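Local structure of aspartate aminotransferase (Thermotoga maritima, 1O4S) at residues K34-I37 with D42-N45; K89-G92 with D98-P101; A120-G125 with P140-A145; E197-L202 with R206-I211; L345-V350 with E383-S388. The protein catalyses the reversible, pyridoxal-phosphate-dependent transfer of an amino group from L-aspartate to 2-oxoglutarate, giving oxaloacetate and L-glutamate, and works as a homodimer. One frame throughout, in Å; residues are numbered along the deposited sequence.

Contact 1. Residues K34-I37 with D42-N45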
# COMPACT_ATOMS: atom_id res chain seq x y z
N LYS B 34 -17.76 19.29 7.44
CA LYS B 34 -17.27 19.99 6.24
C LYS B 34 -18.28 20.93 5.59
O LYS B 34 -17.89 21.99 5.08
CB LYS B 34 -16.79 18.99 5.17
CG LYS B 34 -15.55 18.24 5.59
CD LYS B 34 -15.21 17.08 4.62
CE LYS B 34 -13.84 16.46 4.94
NZ LYS B 34 -13.92 15.40 6.00
N ALA B 35 -19.56 20.53 5.60
CA ALA B 35 -20.66 21.32 5.07
C ALA B 35 -20.94 22.56 5.92
O ALA B 35 -21.29 23.61 5.39
CB ALA B 35 -21.90 20.47 4.98
N LEU B 36 -20.85 22.41 7.24
CA LEU B 36 -20.97 23.55 8.14
C LEU B 36 -19.83 24.56 7.91
O LEU B 36 -20.06 25.77 7.85
CB LEU B 36 -21.02 23.08 9.59
CG LEU B 36 -22.32 22.38 9.99
CD1 LEU B 36 -22.15 21.62 11.28
CD2 LEU B 36 -23.49 23.37 10.09
N ILE B 37 -18.61 24.04 7.75
CA ILE B 37 -17.46 24.88 7.42
C ILE B 37 -17.69 25.67 6.12
O ILE B 37 -17.66 26.91 6.13
CB ILE B 37 -16.15 24.02 7.41
CG1 ILE B 37 -15.70 23.81 8.87
CG2 ILE B 37 -15.03 24.68 6.57
CD1 ILE B 37 -14.67 22.73 9.06
N ASP B 42 -18.24 28.30 12.39
CA ASP B 42 -17.03 28.14 13.19
C ASP B 42 -17.03 26.77 13.88
O ASP B 42 -17.29 26.66 15.09
CB ASP B 42 -16.90 29.27 14.23
CG ASP B 42 -15.57 29.21 14.99
OD1 ASP B 42 -14.57 28.59 14.47
OD2 ASP B 42 -15.45 29.73 16.12
N VAL B 43 -16.73 25.74 13.10
CA VAL B 43 -16.71 24.38 13.61
C VAL B 43 -15.37 24.13 14.30
O VAL B 43 -14.32 24.29 13.68
CB VAL B 43 -16.88 23.34 12.46
CG1 VAL B 43 -16.55 21.93 12.94
CG2 VAL B 43 -18.30 23.40 11.88
N ILE B 44 -15.42 23.76 15.58
CA ILE B 44 -14.25 23.24 16.26
C ILE B 44 -14.30 21.71 16.11
O ILE B 44 -15.19 21.05 16.62
CB ILE B 44 -14.18 23.69 17.74
CG1 ILE B 44 -14.31 25.22 17.85
CG2 ILE B 44 -12.88 23.23 18.38
CD1 ILE B 44 -14.74 25.70 19.23
N ASN B 45 -13.32 21.17 15.40
CA ASN B 45 -13.33 19.78 15.00
C ASN B 45 -12.37 19.02 15.87
O ASN B 45 -11.17 19.10 15.69
CB ASN B 45 -12.93 19.63 13.52
CG ASN B 45 -13.23 18.22 12.96
OD1 ASN B 45 -12.91 17.22 13.60
ND2 ASN B 45 -13.89 18.16 11.79

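Contact 2. Residues K89-G92 with D98-P101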
# COMPACT_ATOMS: atom_id res chain seq x y z
N LYS B 89 18.24 -0.62 15.50
CA LYS B 89 19.15 -0.10 16.53
C LYS B 89 18.38 0.72 17.58
O LYS B 89 18.61 0.56 18.77
CB LYS B 89 20.26 0.73 15.88
CG LYS B 89 21.25 1.34 16.85
CD LYS B 89 22.23 2.29 16.13
CE LYS B 89 23.29 2.83 17.10
NZ LYS B 89 23.79 4.18 16.62
N ARG B 90 17.44 1.56 17.15
CA ARG B 90 16.69 2.40 18.10
C ARG B 90 15.83 1.52 19.03
O ARG B 90 15.95 1.62 20.23
CB ARG B 90 15.83 3.45 17.36
CG ARG B 90 15.14 4.54 18.27
CD ARG B 90 16.02 5.79 18.64
N ILE B 91 15.00 0.65 18.46
CA ILE B 91 14.12 -0.20 19.26
C ILE B 91 14.94 -1.18 20.13
O ILE B 91 14.65 -1.39 21.30
CB ILE B 91 13.09 -0.95 18.36
CG1 ILE B 91 12.27 0.04 17.54
CG2 ILE B 91 12.19 -1.87 19.20
CD1 ILE B 91 11.57 1.17 18.33
N GLY B 92 16.01 -1.73 19.55
CA GLY B 92 16.92 -2.59 20.26
C GLY B 92 17.53 -1.89 21.46
O GLY B 92 17.58 -2.48 22.52
N ASP B 98 18.72 -7.51 20.85
CA ASP B 98 19.58 -7.57 19.68
C ASP B 98 18.60 -7.78 18.52
O ASP B 98 18.18 -8.90 18.23
CB ASP B 98 20.57 -8.75 19.82
CG ASP B 98 21.80 -8.62 18.91
OD1 ASP B 98 21.76 -7.87 17.91
OD2 ASP B 98 22.88 -9.25 19.14
N ILE B 99 18.19 -6.69 17.90
CA ILE B 99 17.34 -6.74 16.72
C ILE B 99 18.21 -6.61 15.44
O ILE B 99 18.94 -5.65 15.26
CB ILE B 99 16.27 -5.67 16.80
CG1 ILE B 99 15.61 -5.71 18.18
CG2 ILE B 99 15.21 -5.87 15.71
CD1 ILE B 99 14.38 -4.82 18.32
N SER B 100 18.11 -7.61 14.57
CA SER B 100 18.69 -7.57 13.23
C SER B 100 17.85 -6.71 12.26
O SER B 100 16.64 -6.66 12.36
CB SER B 100 18.86 -9.00 12.73
OG SER B 100 19.15 -9.06 11.36
N PRO B 101 18.48 -6.02 11.30
CA PRO B 101 17.73 -5.27 10.27
C PRO B 101 16.79 -6.18 9.45
O PRO B 101 15.76 -5.73 8.95
CB PRO B 101 18.84 -4.70 9.37
CG PRO B 101 20.10 -4.80 10.18
CD PRO B 101 19.93 -5.93 11.10

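Contact 3. Residues A120-G125 with P140-A145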
# COMPACT_ATOMS: atom_id res chain seq x y z
N ALA B 120 -0.01 -12.30 6.56
CA ALA B 120 1.12 -13.20 6.71
C ALA B 120 0.84 -14.31 7.67
O ALA B 120 1.37 -15.39 7.51
CB ALA B 120 2.35 -12.45 7.12
N LEU B 121 -0.02 -14.07 8.64
CA LEU B 121 -0.23 -15.01 9.73
C LEU B 121 -1.57 -15.72 9.70
O LEU B 121 -1.72 -16.74 10.36
CB LEU B 121 -0.13 -14.28 11.08
CG LEU B 121 1.19 -13.61 11.41
CD1 LEU B 121 1.08 -13.02 12.80
CD2 LEU B 121 2.33 -14.60 11.29
N LEU B 122 -2.56 -15.16 9.02
CA LEU B 122 -3.91 -15.71 9.07
C LEU B 122 -4.22 -16.57 7.85
O LEU B 122 -4.12 -16.12 6.72
CB LEU B 122 -4.95 -14.60 9.14
CG LEU B 122 -4.94 -13.63 10.31
CD1 LEU B 122 -6.23 -12.79 10.27
CD2 LEU B 122 -4.78 -14.35 11.68
N ASP B 123 -4.57 -17.83 8.11
CA ASP B 123 -5.28 -18.66 7.14
C ASP B 123 -6.78 -18.39 7.27
O ASP B 123 -7.26 -17.94 8.31
CB ASP B 123 -5.01 -20.15 7.40
CG ASP B 123 -3.59 -20.53 7.11
OD1 ASP B 123 -3.13 -20.20 6.00
OD2 ASP B 123 -2.87 -21.16 7.93
N PRO B 124 -7.52 -18.67 6.21
CA PRO B 124 -8.98 -18.49 6.22
C PRO B 124 -9.67 -19.14 7.41
O PRO B 124 -9.44 -20.30 7.71
CB PRO B 124 -9.41 -19.15 4.92
CG PRO B 124 -8.23 -18.96 4.01
CD PRO B 124 -7.05 -19.17 4.91
N GLY B 125 -10.53 -18.36 8.06
CA GLY B 125 -11.19 -18.78 9.28
C GLY B 125 -10.42 -18.62 10.60
O GLY B 125 -11.04 -18.75 11.67
N PRO B 140 -11.88 -4.50 9.68
CA PRO B 140 -11.78 -4.50 8.22
C PRO B 140 -10.56 -5.27 7.72
O PRO B 140 -10.74 -6.08 6.83
CB PRO B 140 -11.71 -3.01 7.90
CG PRO B 140 -12.66 -2.43 8.94
CD PRO B 140 -12.27 -3.16 10.19
N GLN B 141 -9.39 -5.07 8.33
CA GLN B 141 -8.15 -5.71 7.86
C GLN B 141 -8.19 -7.21 8.07
O GLN B 141 -7.82 -8.00 7.17
CB GLN B 141 -6.94 -5.12 8.56
CG GLN B 141 -6.63 -3.69 8.20
CD GLN B 141 -5.42 -3.14 8.93
OE1 GLN B 141 -5.07 -3.64 9.99
NE2 GLN B 141 -4.79 -2.12 8.36
N ILE B 142 -8.66 -7.62 9.23
CA ILE B 142 -8.74 -9.04 9.54
C ILE B 142 -9.73 -9.71 8.61
O ILE B 142 -9.44 -10.78 8.10
CB ILE B 142 -9.13 -9.28 11.03
CG1 ILE B 142 -8.00 -8.76 11.93
CG2 ILE B 142 -9.45 -10.75 11.28
CD1 ILE B 142 -8.49 -8.31 13.30
N ILE B 143 -10.88 -9.05 8.38
CA ILE B 143 -11.86 -9.51 7.39
C ILE B 143 -11.23 -9.68 5.99
O ILE B 143 -11.38 -10.71 5.38
CB ILE B 143 -13.10 -8.56 7.26
CG1 ILE B 143 -13.99 -8.55 8.51
CG2 ILE B 143 -13.93 -8.95 6.05
CD1 ILE B 143 -13.99 -9.81 9.24
N LEU B 144 -10.54 -8.64 5.52
CA LEU B 144 -9.90 -8.69 4.20
C LEU B 144 -8.88 -9.81 4.08
O LEU B 144 -8.74 -10.41 3.02
CB LEU B 144 -9.23 -7.36 3.89
CG LEU B 144 -10.17 -6.21 3.59
CD1 LEU B 144 -9.26 -5.00 3.38
CD2 LEU B 144 -11.05 -6.48 2.40
N ALA B 145 -8.21 -10.11 5.20
CA ALA B 145 -7.25 -11.21 5.26
C ALA B 145 -7.87 -12.61 5.41
O ALA B 145 -7.15 -13.57 5.44
CB ALA B 145 -6.20 -10.95 6.35

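Contact 4. Residues E197-L202 with R206-I211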
# COMPACT_ATOMS: atom_id res chain seq x y z
N GLU B 197 2.68 -9.36 30.72
CA GLU B 197 3.51 -10.51 31.14
C GLU B 197 2.73 -11.81 31.08
O GLU B 197 3.25 -12.84 30.66
CB GLU B 197 4.02 -10.32 32.59
CG GLU B 197 4.99 -9.15 32.75
CD GLU B 197 5.52 -8.97 34.16
OE1 GLU B 197 4.74 -9.02 35.15
OE2 GLU B 197 6.75 -8.75 34.27
N GLY B 198 1.47 -11.74 31.51
CA GLY B 198 0.59 -12.88 31.49
C GLY B 198 0.22 -13.27 30.08
O GLY B 198 0.12 -14.46 29.76
N LEU B 199 0.04 -12.28 29.21
CA LEU B 199 -0.38 -12.55 27.84
C LEU B 199 0.78 -13.23 27.11
O LEU B 199 0.59 -14.14 26.33
CB LEU B 199 -0.78 -11.24 27.16
CG LEU B 199 -1.97 -11.11 26.21
CD1 LEU B 199 -1.61 -10.10 25.13
CD2 LEU B 199 -2.44 -12.41 25.60
N VAL B 200 2.00 -12.78 27.39
CA VAL B 200 3.20 -13.38 26.83
C VAL B 200 3.38 -14.84 27.30
O VAL B 200 3.88 -15.67 26.55
CB VAL B 200 4.46 -12.53 27.21
CG1 VAL B 200 5.76 -13.34 27.09
CG2 VAL B 200 4.52 -11.29 26.41
N ARG B 201 2.97 -15.14 28.54
CA ARG B 201 2.94 -16.51 29.04
C ARG B 201 1.92 -17.32 28.27
O ARG B 201 2.22 -18.41 27.80
CB ARG B 201 2.62 -16.58 30.54
CG ARG B 201 3.79 -16.32 31.47
CD ARG B 201 3.53 -16.70 32.96
NE ARG B 201 2.60 -15.78 33.64
CZ ARG B 201 2.93 -14.57 34.13
NH1 ARG B 201 4.18 -14.10 34.04
NH2 ARG B 201 1.99 -13.81 34.72
N LEU B 202 0.70 -16.80 28.17
CA LEU B 202 -0.38 -17.45 27.42
C LEU B 202 -0.01 -17.78 25.97
O LEU B 202 -0.43 -18.82 25.47
CB LEU B 202 -1.63 -16.58 27.34
CG LEU B 202 -2.74 -16.69 28.37
CD1 LEU B 202 -3.93 -15.85 27.87
CD2 LEU B 202 -3.16 -18.15 28.59
N ARG B 206 -0.25 -21.54 24.74
CA ARG B 206 -1.45 -21.83 23.95
C ARG B 206 -1.21 -21.59 22.45
O ARG B 206 -2.15 -21.68 21.66
CB ARG B 206 -2.63 -20.99 24.46
CG ARG B 206 -2.96 -21.19 25.97
CD ARG B 206 -3.46 -22.60 26.33
NE ARG B 206 -4.52 -23.05 25.43
CZ ARG B 206 -5.84 -22.85 25.61
NH1 ARG B 206 -6.32 -22.23 26.69
NH2 ARG B 206 -6.68 -23.29 24.68
N ASN B 207 0.03 -21.28 22.09
CA ASN B 207 0.50 -21.18 20.70
C ASN B 207 -0.17 -20.12 19.80
O ASN B 207 -0.80 -20.45 18.80
CB ASN B 207 0.39 -22.56 20.03
CG ASN B 207 1.17 -22.65 18.74
OD1 ASN B 207 2.16 -21.94 18.56
ND2 ASN B 207 0.73 -23.52 17.84
N PHE B 208 -0.04 -18.85 20.17
CA PHE B 208 -0.55 -17.76 19.34
C PHE B 208 0.42 -16.57 19.34
O PHE B 208 1.27 -16.46 20.22
CB PHE B 208 -1.98 -17.34 19.74
CG PHE B 208 -2.11 -16.73 21.14
CD1 PHE B 208 -1.85 -15.39 21.36
CD2 PHE B 208 -2.53 -17.51 22.22
CE1 PHE B 208 -1.98 -14.82 22.64
CE2 PHE B 208 -2.67 -16.96 23.51
CZ PHE B 208 -2.40 -15.62 23.72
N TYR B 209 0.27 -15.70 18.34
CA TYR B 209 1.08 -14.49 18.20
C TYR B 209 0.45 -13.34 18.93
O TYR B 209 -0.78 -13.22 18.98
CB TYR B 209 1.21 -14.08 16.74
CG TYR B 209 2.11 -14.95 15.94
CD1 TYR B 209 3.48 -14.76 15.97
CD2 TYR B 209 1.60 -15.97 15.14
CE1 TYR B 209 4.33 -15.57 15.23
CE2 TYR B 209 2.43 -16.79 14.37
CZ TYR B 209 3.80 -16.59 14.43
OH TYR B 209 4.66 -17.39 13.70
N ILE B 210 1.30 -12.49 19.49
CA ILE B 210 0.84 -11.22 20.05
C ILE B 210 1.24 -10.16 19.05
O ILE B 210 2.42 -10.00 18.76
CB ILE B 210 1.46 -10.92 21.42
CG1 ILE B 210 1.01 -11.97 22.46
CG2 ILE B 210 1.06 -9.49 21.87
CD1 ILE B 210 1.69 -11.80 23.78
N ILE B 211 0.24 -9.47 18.51
CA ILE B 211 0.43 -8.34 17.62
C ILE B 211 0.21 -7.08 18.43
O ILE B 211 -0.88 -6.86 18.95
CB ILE B 211 -0.54 -8.39 16.45
CG1 ILE B 211 -0.37 -9.71 15.66
CG2 ILE B 211 -0.32 -7.18 15.56
CD1 ILE B 211 -1.46 -9.95 14.64

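Contact 5. Residues L345-V350 with E383-S388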
# COMPACT_ATOMS: atom_id res chain seq x y z
N LEU B 345 -22.80 18.81 17.00
CA LEU B 345 -22.34 19.41 15.77
C LEU B 345 -23.30 20.45 15.23
O LEU B 345 -22.89 21.56 14.92
CB LEU B 345 -22.08 18.35 14.70
CG LEU B 345 -21.52 18.90 13.38
CD1 LEU B 345 -20.17 19.64 13.56
CD2 LEU B 345 -21.38 17.77 12.37
N GLU B 346 -24.59 20.13 15.11
CA GLU B 346 -25.53 21.03 14.46
C GLU B 346 -25.81 22.26 15.35
O GLU B 346 -25.97 23.35 14.83
CB GLU B 346 -26.80 20.30 14.00
CG GLU B 346 -27.91 20.14 15.05
CD GLU B 346 -28.97 19.02 14.76
OE1 GLU B 346 -29.88 18.84 15.63
OE2 GLU B 346 -28.90 18.32 13.71
N GLU B 347 -25.79 22.10 16.67
CA GLU B 347 -26.20 23.18 17.58
C GLU B 347 -24.99 24.02 18.07
O GLU B 347 -25.09 25.25 18.19
CB GLU B 347 -26.99 22.62 18.79
CG GLU B 347 -28.28 21.87 18.41
CD GLU B 347 -29.03 21.23 19.59
OE1 GLU B 347 -28.81 21.65 20.76
OE2 GLU B 347 -29.88 20.30 19.36
N LYS B 348 -23.89 23.34 18.37
CA LYS B 348 -22.70 23.96 18.97
C LYS B 348 -21.50 24.01 18.02
O LYS B 348 -20.52 24.65 18.34
CB LYS B 348 -22.28 23.23 20.26
CG LYS B 348 -23.25 23.34 21.45
CD LYS B 348 -23.63 24.78 21.79
CE LYS B 348 -24.57 24.81 22.96
NZ LYS B 348 -24.81 26.20 23.42
N LYS B 349 -21.62 23.36 16.86
CA LYS B 349 -20.55 23.28 15.87
C LYS B 349 -19.24 22.78 16.50
O LYS B 349 -18.14 23.31 16.22
CB LYS B 349 -20.36 24.61 15.11
CG LYS B 349 -21.61 25.50 15.00
CD LYS B 349 -22.59 25.04 13.96
CE LYS B 349 -23.72 26.06 13.79
NZ LYS B 349 -24.87 25.88 14.75
N VAL B 350 -19.39 21.76 17.35
CA VAL B 350 -18.27 20.94 17.82
C VAL B 350 -18.44 19.52 17.30
O VAL B 350 -19.50 18.90 17.47
CB VAL B 350 -18.16 20.90 19.36
CG1 VAL B 350 -16.95 20.07 19.79
CG2 VAL B 350 -18.11 22.31 19.92
N GLU B 383 -20.18 22.25 27.63
CA GLU B 383 -20.71 22.44 28.99
C GLU B 383 -22.11 23.06 28.94
O GLU B 383 -23.03 22.64 29.67
CB GLU B 383 -19.75 23.29 29.84
CG GLU B 383 -20.14 23.50 31.30
CD GLU B 383 -19.10 24.26 32.15
OE1 GLU B 383 -18.02 24.62 31.65
OE2 GLU B 383 -19.37 24.49 33.34
N ASP B 384 -22.26 24.03 28.05
CA ASP B 384 -23.56 24.62 27.74
C ASP B 384 -24.57 23.60 27.18
O ASP B 384 -25.77 23.64 27.50
CB ASP B 384 -23.39 25.76 26.73
CG ASP B 384 -22.88 27.05 27.39
OD1 ASP B 384 -22.60 27.06 28.62
OD2 ASP B 384 -22.75 28.12 26.74
N PHE B 385 -24.07 22.70 26.35
CA PHE B 385 -24.89 21.70 25.69
C PHE B 385 -25.34 20.66 26.73
O PHE B 385 -26.50 20.21 26.72
CB PHE B 385 -24.06 21.06 24.57
CG PHE B 385 -24.76 19.96 23.85
CD1 PHE B 385 -25.65 20.25 22.83
CD2 PHE B 385 -24.49 18.64 24.16
CE1 PHE B 385 -26.28 19.23 22.13
CE2 PHE B 385 -25.12 17.62 23.47
CZ PHE B 385 -26.02 17.92 22.45
N LEU B 386 -24.44 20.30 27.64
CA LEU B 386 -24.75 19.35 28.69
C LEU B 386 -25.80 19.90 29.68
O LEU B 386 -26.50 19.11 30.32
CB LEU B 386 -23.49 18.94 29.44
CG LEU B 386 -22.48 18.08 28.65
CD1 LEU B 386 -21.44 17.50 29.60
CD2 LEU B 386 -23.17 16.99 27.85
N ASN B 387 -25.90 21.23 29.80
CA ASN B 387 -26.87 21.86 30.70
C ASN B 387 -27.95 22.58 29.89
O ASN B 387 -28.43 23.62 30.30
CB ASN B 387 -26.18 22.86 31.65
CG ASN B 387 -25.00 22.25 32.41
OD1 ASN B 387 -25.08 21.15 32.96
ND2 ASN B 387 -23.89 22.99 32.46
N SER B 388 -28.31 22.00 28.73
CA SER B 388 -29.31 22.54 27.78
C SER B 388 -29.47 24.07 27.82
O SER B 388 -28.55 24.81 27.46
CB SER B 388 -30.68 21.85 27.98
OG SER B 388 -30.70 20.52 27.47
O HOH W 1 -22.41 27.58 23.97

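Contact 1. Residues K34-I37 with D42-N45
Val43 fits against the last turns of helix 27-38, where Leu36 and Ile37 meet it from two neighbouring positions. This is a tight helix-to-strand connection: the chain leaves the helix, turns, and enters strand 44-45, an outermost strand of the small mixed sheet of the aminotransferase fold. The close side of the contact is wholly apolar, with no hydrogen bond between the two segments. CG2 of Val43 presses on the root of the Leu36 side chain, 3.6 Å from Leu36 CB, while Ile37 lays its longer branch across the valine at about a right angle. The Ile37 bond from CA to CB does not aim at the strand; with CG1 anti to its own carbonyl carbon (chi1 -79°), the branch bends over to reach Val43, and CD1 follows to 4.1 Å from Val43 CB. Val43 is buried, and Lys349 touches it as well.

The other side is looser. Ile37 is largely exposed although it touches Val43. The bond from CA to CB of Lys34 points away from the strand, as does that of Asp42 from the helix; Asp42 OD1 forms a salt bridge with Arg374 of helix 372-386. Ile44 touches that helix too, and its backbone is hydrogen-bonded to Lys349 and Ala351, so one face of this short strand segment receives helix 27-38 and the other helix 372-386. On the apolar side Ile37 CG1 meets Val43 CB at 3.8 Å.

Contact 2. Residues K89-G92 with D98-P101
Ile99 points toward helix 81-95 and reaches it with the end of its long branch. Its CG1 stands anti to its own carbonyl carbon (chi1 -48°) and chi2 is extended, which carries CD1 forward to the helix surface. There the methyl meets two things at once: the backbone of Gly92, with Ile99 CD1 3.7 Å from Gly92 N, and the short branch of Ile91, whose CG2 lies 3.8 Å from the same CD1. The two isoleucine side chains cross obliquely. Ile91 offers only its CB and CG2 to this meeting, because its own long branch heads away from the loop.

At Gly92 the loop comes close: the CA atoms of Gly92 and Ile99 are 5.5 Å apart, and Ile99 CG1 sits 4.0 Å from Gly92 CA. All three residues are buried and no hydrogen bond links the segments.

The contact folds the loop that follows helix 81-95 back along that helix before strand 104-107 begins, both being parts of the large, cofactor-binding domain of the aminotransferase fold. Ile99 also touches Ala88 one turn earlier, Pro101 rests on Tyr81 and Glu85, and both isoleucines pack on Ile259 of strand 256-259, the sheet neighbour of strand 104-107.

Contact 3. Residues A120-G125 with P140-A145
Leu122, the first residue beyond helix 109-121 to leave helical backbone angles, points its side chain at the end of helix 138-144. The two segments belong to the large pyridoxal-phosphate-binding domain of the aminotransferase fold, and strand 127-132 of its central mixed sheet runs between them in the chain. The side-chain contact is apolar and buried, and no hydrogen bond joins the segments.

Along 140-145, the opening residues look elsewhere. Pro140 serves the helix with its backbone oxygen, which accepts from Leu144 N at 2.9 Å. Gln141 O does the same for Ala145 N, and Gln141 NE2 gives a hydrogen bond to the backbone oxygen of His274 of the second subunit. Ile142 is the first to meet Leu122, and it does so with its short branch: CG2, anti to the backbone N, comes 3.9 Å from Leu122 CD1, the side chains crossing at a slant. It also touches Val128 and Val130 of strand 127-132, and its side chain lies about 12 Å from the bound pyridoxal phosphate. Ala145, where the helix has ended, turns its methyl toward Leu122 again, while its backbone oxygen accepts a hydrogen bond from Arg17 of the second subunit. A single leucine methyl therefore serves both partners: CD1 of Leu122, besides meeting Ile142, lies 4.3 Å from Ala145 CB.

Contact 4. Residues E197-L202 with R206-I211
The ring of Phe208 takes Leu199 at its edge: Leu199 CD2 lies in the ring plane, 3.7 Å from Phe208 CZ, and the two side chains cross at about a right angle. Leu202 comes to the same end of the ring, with its CB 3.8 Å from Phe208 CZ and its backbone oxygen approaching CE2 obliquely. The other flat group, the guanidinium of Arg201, has Glu197 O and Gly198 CA of its own helix against one face, both offset toward the rim. Phe208 reaches back to the helix because its CG sits between the backbone N and the carbonyl carbon (chi1 65°). Were this ring cut back to an alanine, Leu199 CD2 and Leu202 CB would probably lose their common partner and a gap would open between helix and strand.

These residues close the beta-alpha-beta unit formed by strand 175-180, helix 193-206 and strand 209-213, and the parallel strands on both sides of strand 209-213 continue the sheet through backbone bonds from Tyr209 and Ile210. Asn207, with positive phi, makes the turn out of the helix. Just before it, Arg206 N gives a hydrogen bond of 2.8 Å to Leu202 O, and the base of the arginine chain runs beside Leu202, with Arg206 CG 4.0 Å from Leu202 CD2.

Farther along, Ile210 points at the helix backbone. Its CD1 lies 3.6 Å from Leu199 O and is flanked by Leu199 CD1 and by Val200 CG2, each at 3.9 Å from that methyl.

Contact 5. Residues L345-V350 with E383-S388
Lys348 and Phe385 form the middle of a surface contact between the ends of two helices, 337-348 and 372-386, far from the active site. The aliphatic part of the lysine runs obliquely past the root of the phenylalanine, its CG 3.9 Å from Phe385 CB. A bend at chi2 (-52°) carries the rest of the chain past Phe385 CB toward Asp384, whose side chain it crosses at about a right angle, and Lys348 NZ ends 3.6 Å from Asp384 CB. The charges do not join directly: Lys348 NZ and Asp384 OD2 are 4.4 Å apart, beyond a salt bridge, and a water connects them, accepting from NZ and donating to OD2 at 2.8 Å each. With an alanine at Lys348, the bridging water would probably lose its donor, Asp384 the nearby positive charge, and the CB of Phe385 its cover.

Both helices belong to the smaller domain of this aminotransferase, where helix 337-348 leads directly into strand 350-354 of the small mixed sheet. Lys349, with positive phi, makes that turn, and its NZ folds back to hydrogen-bond Glu346 O.

Glu347, one residue before Lys348, brings its carboxylate to the edge of the Phe385 ring, OE1 lying 3.8 Å from CE1 and near the ring plane, the carboxylate and ring planes 61° apart. The same ring also meets Phe340 edge-to-face and touches Leu344.

In the fold
The contacts follow one another along the chain without nesting and fall into two groups. Contacts 1 and 5, with centres 14 Å apart, share the four-stranded sheet of the small domain: strand 44-45 pairs with strand 350-354, and Leu36 packs on Leu345, so residues from the two ends of the sequence are brought together. Contacts 2, 3 and 4 lie around the seven-stranded sheet of the cofactor-binding domain, contacts 3 and 4 touching where Leu121 meets Tyr209. Contact 1 lies 44 Å, centre to centre, from both contact 2 and contact 4. Contact 3 also meets the second subunit, so the helix ends beside this sheet take part in the dimer interface.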